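Local structure of beta subunit of photoactivated adenylyl cyclase (Beggiatoa sp. PS, 5M2A) at residues V152-F164 against I202-G215. The protein probably makes cyclic AMP from ATP under blue-light control, coupling a flavin-binding BLUF photoreceptor domain to an adenylyl cyclase catalytic domain. Sequence-based numbering, arbitrary orientation. Where two conformers were deposited one is given.
With MG (magnesium ion), chain G.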
loop_
_atom_site.group_PDB
_atom_site.type_symbol
_atom_site.label_atom_id
_atom_site.label_comp_id
_atom_site.label_asym_id
_atom_site.label_seq_id
_atom_site.Cartn_x
_atom_site.Cartn_y
_atom_site.Cartn_z
ATOM N N VAL A 152 -14.821 10.873 9.011
ATOM C CA VAL A 152 -15.489 11.245 7.774
ATOM C C VAL A 152 -16.637 10.273 7.537
ATOM O O VAL A 152 -16.659 9.158 8.060
ATOM C CB VAL A 152 -14.519 11.262 6.572
ATOM C CG1 VAL A 152 -13.534 12.423 6.700
ATOM C CG2 VAL A 152 -13.774 9.952 6.475
ATOM N N GLU A 153 -17.615 10.722 6.755
ATOM C CA GLU A 153 -18.729 9.872 6.342
ATOM C C GLU A 153 -18.370 9.210 5.014
ATOM O O GLU A 153 -18.131 9.903 4.023
ATOM C CB GLU A 153 -20.005 10.707 6.211
ATOM C CG GLU A 153 -20.498 11.268 7.531
ATOM C CD GLU A 153 -21.331 12.541 7.380
ATOM O OE1 GLU A 153 -21.044 13.356 6.476
ATOM O OE2 GLU A 153 -22.275 12.731 8.176
ATOM N N LYS A 154 -18.320 7.877 4.988
ATOM C CA LYS A 154 -17.906 7.176 3.784
ATOM C C LYS A 154 -18.815 5.988 3.515
ATOM O O LYS A 154 -19.302 5.327 4.440
ATOM C CB LYS A 154 -16.463 6.634 3.881
ATOM C CG LYS A 154 -15.366 7.681 3.925
ATOM C CD LYS A 154 -15.196 8.357 2.582
ATOM C CE LYS A 154 -13.821 9.008 2.447
ATOM N NZ LYS A 154 -13.765 9.856 1.224
ATOM N N ILE A 155 -18.995 5.707 2.232
ATOM C CA ILE A 155 -19.511 4.422 1.782
ATOM C C ILE A 155 -18.308 3.518 1.610
ATOM O O ILE A 155 -17.362 3.870 0.897
ATOM C CB ILE A 155 -20.296 4.552 0.467
ATOM C CG1 ILE A 155 -21.547 5.406 0.698
ATOM C CG2 ILE A 155 -20.657 3.153 -0.087
ATOM C CD1 ILE A 155 -22.344 5.726 -0.572
ATOM N N ILE A 156 -18.327 2.372 2.274
ATOM C CA ILE A 156 -17.247 1.404 2.169
ATOM C C ILE A 156 -17.688 0.322 1.198
ATOM O O ILE A 156 -18.810 -0.183 1.286
ATOM C CB ILE A 156 -16.887 0.816 3.547
ATOM C CG1 ILE A 156 -16.546 1.945 4.521
ATOM C CG2 ILE A 156 -15.702 -0.134 3.431
ATOM C CD1 ILE A 156 -15.258 2.697 4.159
ATOM N N PHE A 157 -16.791 -0.036 0.287
ATOM C CA PHE A 157 -17.035 -1.003 -0.771
ATOM C C PHE A 157 -16.119 -2.200 -0.533
ATOM O O PHE A 157 -14.924 -2.026 -0.299
ATOM C CB PHE A 157 -16.768 -0.308 -2.127
ATOM C CG PHE A 157 -16.696 -1.233 -3.329
ATOM C CD1 PHE A 157 -15.603 -2.068 -3.533
ATOM C CD2 PHE A 157 -17.682 -1.174 -4.311
ATOM C CE1 PHE A 157 -15.524 -2.893 -4.658
ATOM C CE2 PHE A 157 -17.604 -1.999 -5.454
ATOM C CZ PHE A 157 -16.529 -2.853 -5.623
ATOM N N PHE A 158 -16.674 -3.412 -0.578
ATOM C CA PHE A 158 -15.876 -4.637 -0.597
ATOM C C PHE A 158 -16.419 -5.519 -1.705
ATOM O O PHE A 158 -17.630 -5.729 -1.783
ATOM C CB PHE A 158 -15.947 -5.413 0.727
ATOM C CG PHE A 158 -15.004 -4.931 1.782
ATOM C CD1 PHE A 158 -13.668 -5.272 1.741
ATOM C CD2 PHE A 158 -15.457 -4.165 2.839
ATOM C CE1 PHE A 158 -12.792 -4.845 2.723
ATOM C CE2 PHE A 158 -14.584 -3.734 3.827
ATOM C CZ PHE A 158 -13.253 -4.074 3.767
ATOM N N SER A 159 -15.534 -6.030 -2.559
ATOM C CA SER A 159 -15.942 -7.014 -3.549
ATOM C C SER A 159 -14.907 -8.124 -3.585
ATOM O O SER A 159 -13.716 -7.868 -3.420
ATOM C CB SER A 159 -16.105 -6.394 -4.935
ATOM O OG SER A 159 -14.876 -5.910 -5.450
ATOM N N ASP A 160 -15.353 -9.363 -3.787
ATOM C CA ASP A 160 -14.392 -10.457 -3.883
ATOM C C ASP A 160 -14.946 -11.540 -4.794
ATOM O O ASP A 160 -16.067 -11.444 -5.302
ATOM C CB ASP A 160 -14.012 -11.001 -2.497
ATOM C CG ASP A 160 -15.066 -11.884 -1.883
ATOM O OD1 ASP A 160 -16.202 -11.929 -2.385
ATOM O OD2 ASP A 160 -14.740 -12.546 -0.876
ATOM N N ILE A 161 -14.153 -12.581 -4.978
ATOM C CA ILE A 161 -14.377 -13.561 -6.033
ATOM C C ILE A 161 -15.170 -14.736 -5.486
ATOM O O ILE A 161 -14.797 -15.327 -4.465
ATOM C CB ILE A 161 -13.037 -14.035 -6.610
ATOM C CG1 ILE A 161 -12.317 -12.852 -7.264
ATOM C CG2 ILE A 161 -13.257 -15.171 -7.576
ATOM C CD1 ILE A 161 -10.939 -13.205 -7.835
ATOM N N LEU A 162 -16.249 -15.101 -6.187
ATOM C CA LEU A 162 -17.072 -16.232 -5.778
ATOM C C LEU A 162 -16.298 -17.536 -5.905
ATOM O O LEU A 162 -15.611 -17.770 -6.904
ATOM C CB LEU A 162 -18.336 -16.309 -6.643
ATOM C CG LEU A 162 -19.305 -17.435 -6.289
ATOM C CD1 LEU A 162 -19.952 -17.150 -4.940
ATOM C CD2 LEU A 162 -20.351 -17.611 -7.377
ATOM N N ALA A 163 -16.430 -18.398 -4.888
ATOM C CA ALA A 163 -15.783 -19.712 -4.867
ATOM C C ALA A 163 -14.270 -19.608 -5.051
ATOM O O ALA A 163 -13.645 -20.474 -5.668
ATOM C CB ALA A 163 -16.379 -20.649 -5.921
ATOM N N PHE A 164 -13.664 -18.543 -4.530
ATOM C CA PHE A 164 -12.230 -18.370 -4.743
ATOM C C PHE A 164 -11.425 -19.514 -4.133
ATOM O O PHE A 164 -10.368 -19.877 -4.664
ATOM C CB PHE A 164 -11.779 -17.024 -4.181
ATOM C CG PHE A 164 -10.363 -16.671 -4.540
ATOM C CD1 PHE A 164 -10.008 -16.475 -5.860
ATOM C CD2 PHE A 164 -9.395 -16.544 -3.553
ATOM C CE1 PHE A 164 -8.705 -16.149 -6.212
ATOM C CE2 PHE A 164 -8.089 -16.217 -3.892
ATOM C CZ PHE A 164 -7.743 -16.018 -5.222
ATOM N N ILE A 202 -7.006 -7.078 -0.306
ATOM C CA ILE A 202 -6.831 -8.023 0.796
ATOM C C ILE A 202 -7.190 -9.408 0.267
ATOM O O ILE A 202 -8.372 -9.717 0.078
ATOM C CB ILE A 202 -7.701 -7.664 2.010
ATOM C CG1 ILE A 202 -7.506 -6.201 2.390
ATOM C CG2 ILE A 202 -7.371 -8.563 3.191
ATOM C CD1 ILE A 202 -8.708 -5.606 3.062
ATOM N N GLY A 203 -6.188 -10.241 0.030
ATOM C CA GLY A 203 -6.492 -11.491 -0.649
ATOM C C GLY A 203 -7.083 -11.183 -2.010
ATOM O O GLY A 203 -6.564 -10.360 -2.770
ATOM N N ASP A 204 -8.205 -11.824 -2.322
ATOM C CA ASP A 204 -8.912 -11.564 -3.568
ATOM C C ASP A 204 -9.922 -10.438 -3.434
ATOM O O ASP A 204 -10.708 -10.216 -4.357
ATOM C CB ASP A 204 -9.634 -12.828 -4.051
ATOM C CG ASP A 204 -10.670 -13.327 -3.048
ATOM O OD1 ASP A 204 -10.323 -13.467 -1.861
ATOM O OD2 ASP A 204 -11.839 -13.557 -3.440
ATOM N N CYS A 205 -9.908 -9.721 -2.317
ATOM C CA CYS A 205 -10.904 -8.698 -2.019
ATOM C C CYS A 205 -10.392 -7.315 -2.396
ATOM O O CYS A 205 -9.236 -6.976 -2.128
ATOM C CB CYS A 205 -11.277 -8.690 -0.529
ATOM S SG CYS A 205 -12.067 -10.172 0.130
ATOM N N VAL A 206 -11.267 -6.509 -2.997
ATOM C CA VAL A 206 -10.983 -5.111 -3.308
ATOM C C VAL A 206 -11.729 -4.265 -2.285
ATOM O O VAL A 206 -12.947 -4.410 -2.115
ATOM C CB VAL A 206 -11.415 -4.726 -4.732
ATOM C CG1 VAL A 206 -11.139 -3.233 -4.981
ATOM C CG2 VAL A 206 -10.721 -5.603 -5.769
ATOM N N MET A 207 -11.006 -3.383 -1.602
ATOM C CA MET A 207 -11.602 -2.460 -0.651
ATOM C C MET A 207 -11.504 -1.043 -1.194
ATOM O O MET A 207 -10.433 -0.617 -1.628
ATOM C CB MET A 207 -10.900 -2.543 0.704
ATOM C CG MET A 207 -11.441 -1.548 1.727
ATOM S SD MET A 207 -10.481 -1.612 3.264
ATOM C CE MET A 207 -11.351 -0.411 4.280
ATOM N N ALA A 208 -12.612 -0.309 -1.149
ATOM C CA ALA A 208 -12.640 1.046 -1.685
ATOM C C ALA A 208 -13.637 1.872 -0.891
ATOM O O ALA A 208 -14.431 1.340 -0.114
ATOM C CB ALA A 208 -12.990 1.069 -3.175
ATOM N N SER A 209 -13.575 3.196 -1.061
ATOM C CA SER A 209 -14.565 4.045 -0.424
ATOM C C SER A 209 -15.100 5.060 -1.423
ATOM O O SER A 209 -14.467 5.373 -2.438
ATOM C CB SER A 209 -13.989 4.781 0.791
ATOM O OG SER A 209 -12.948 5.642 0.393
ATOM N N PHE A 210 -16.295 5.552 -1.109
ATOM C CA PHE A 210 -16.961 6.626 -1.826
ATOM C C PHE A 210 -17.431 7.649 -0.798
ATOM O O PHE A 210 -17.560 7.344 0.389
ATOM C CB PHE A 210 -18.162 6.091 -2.628
ATOM C CG PHE A 210 -17.792 5.156 -3.763
ATOM C CD1 PHE A 210 -17.577 3.808 -3.533
ATOM C CD2 PHE A 210 -17.729 5.634 -5.062
ATOM C CE1 PHE A 210 -17.256 2.959 -4.593
ATOM C CE2 PHE A 210 -17.434 4.792 -6.126
ATOM C CZ PHE A 210 -17.203 3.456 -5.896
ATOM N N THR A 211 -17.695 8.870 -1.253
ATOM C CA THR A 211 -18.239 9.856 -0.333
ATOM C C THR A 211 -19.743 9.676 -0.171
ATOM O O THR A 211 -20.391 8.943 -0.914
ATOM C CB THR A 211 -17.956 11.271 -0.824
ATOM O OG1 THR A 211 -18.727 11.498 -2.006
ATOM C CG2 THR A 211 -16.493 11.434 -1.140
ATOM N N LYS A 212 -20.323 10.416 0.781
ATOM C CA LYS A 212 -21.765 10.301 0.950
ATOM C C LYS A 212 -22.522 10.886 -0.234
ATOM O O LYS A 212 -23.697 10.562 -0.424
ATOM C CB LYS A 212 -22.213 10.970 2.255
ATOM C CG LYS A 212 -22.168 12.479 2.265
ATOM C CD LYS A 212 -22.727 12.994 3.599
ATOM C CE LYS A 212 -22.672 14.512 3.680
ATOM N NZ LYS A 212 -23.229 15.012 4.973
ATOM N N GLU A 213 -21.874 11.713 -1.043
ATOM C CA GLU A 213 -22.496 12.237 -2.251
ATOM C C GLU A 213 -22.418 11.262 -3.422
ATOM O O GLU A 213 -22.922 11.582 -4.501
ATOM C CB GLU A 213 -21.845 13.566 -2.647
ATOM C CG GLU A 213 -22.188 14.737 -1.725
ATOM C CD GLU A 213 -21.399 14.711 -0.426
ATOM O OE1 GLU A 213 -20.371 14.000 -0.373
ATOM O OE2 GLU A 213 -21.807 15.402 0.541
ATOM N N GLN A 214 -21.820 10.088 -3.228
ATOM C CA GLN A 214 -21.540 9.137 -4.302
ATOM C C GLN A 214 -22.308 7.826 -4.138
ATOM O O GLN A 214 -21.869 6.779 -4.623
ATOM C CB GLN A 214 -20.035 8.873 -4.388
ATOM C CG GLN A 214 -19.267 10.039 -5.006
ATOM C CD GLN A 214 -17.759 9.893 -4.918
ATOM O OE1 GLN A 214 -17.236 9.172 -4.076
ATOM N NE2 GLN A 214 -17.051 10.604 -5.788
ATOM N N GLY A 215 -23.478 7.873 -3.497
ATOM C CA GLY A 215 -24.253 6.649 -3.312
ATOM C C GLY A 215 -24.638 6.000 -4.629
ATOM O O GLY A 215 -24.470 4.792 -4.819
HETATM MG MG MG G . -13.679 -14.967 -2.220
HETATM O O HOH W 1 -18.532 11.777 2.503
HETATM O O HOH W 2 -24.060 14.280 7.684
HETATM O O HOH W 3 -13.642 8.218 -0.841
HETATM O O HOH W 4 -14.947 -16.587 -1.634
#
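Ile155, Phe157 and Ser159 pair with Phe210, Ala208 and Val206 through two backbone hydrogen bonds each, so strands 152-161 and 205-211 run antiparallel; the axes of these segments come within 4.5 Å of each other and their directions are 135° apart, a marked twist. Ile156 with Ser209 and Phe158 with Met207 form the intervening non-hydrogen-bonded pairs. Side chains therefore alternate between two faces. On one, the Phe157 and Phe210 side chains lie side by side, CE1 of Phe210 standing 4.1 Å from Phe157 CB, and helices 173-193 and 215-235 pack over this face. On the other, Met207, with CG anti to its backbone N (chi1 177°) and the chain extended beyond, runs alongside Phe158; its SD is 4.7 Å from the ring centroid and oblique to it, a Met-aromatic contact, while helix 274-285 packs against Phe158 and Ile156. At the Glu153 end of the pair, Glu153 OE1 and Lys212 NZ form a salt bridge of 3.1 Å.

At the Asp160 end the Asp204 carboxylate works twice: OD2 accepts the N-H of Ile161 on its anti side, and the same oxygen binds magnesium at 2.6 Å, beside Ile161 O at 2.5 Å. The Phe164 ring stacks on this carboxylate, planes 7° apart, and Asp204 CB makes a CH-pi contact over the ring centre, 3.7 Å from the centroid. Cutting Phe164 back to an alanine is likely to open a gap over Asp204 CB and one face of its carboxylate. Asp160, whose OD1 is salt-bridged to Arg287, brings OD2 to 3.0 Å from magnesium, a longer approach than that of Asp204 OD2. An aspartate on one strand and a second in the hairpin turn that leads into its antiparallel neighbour, meeting at a metal, are characteristic of the class III nucleotidyl cyclase catalytic site.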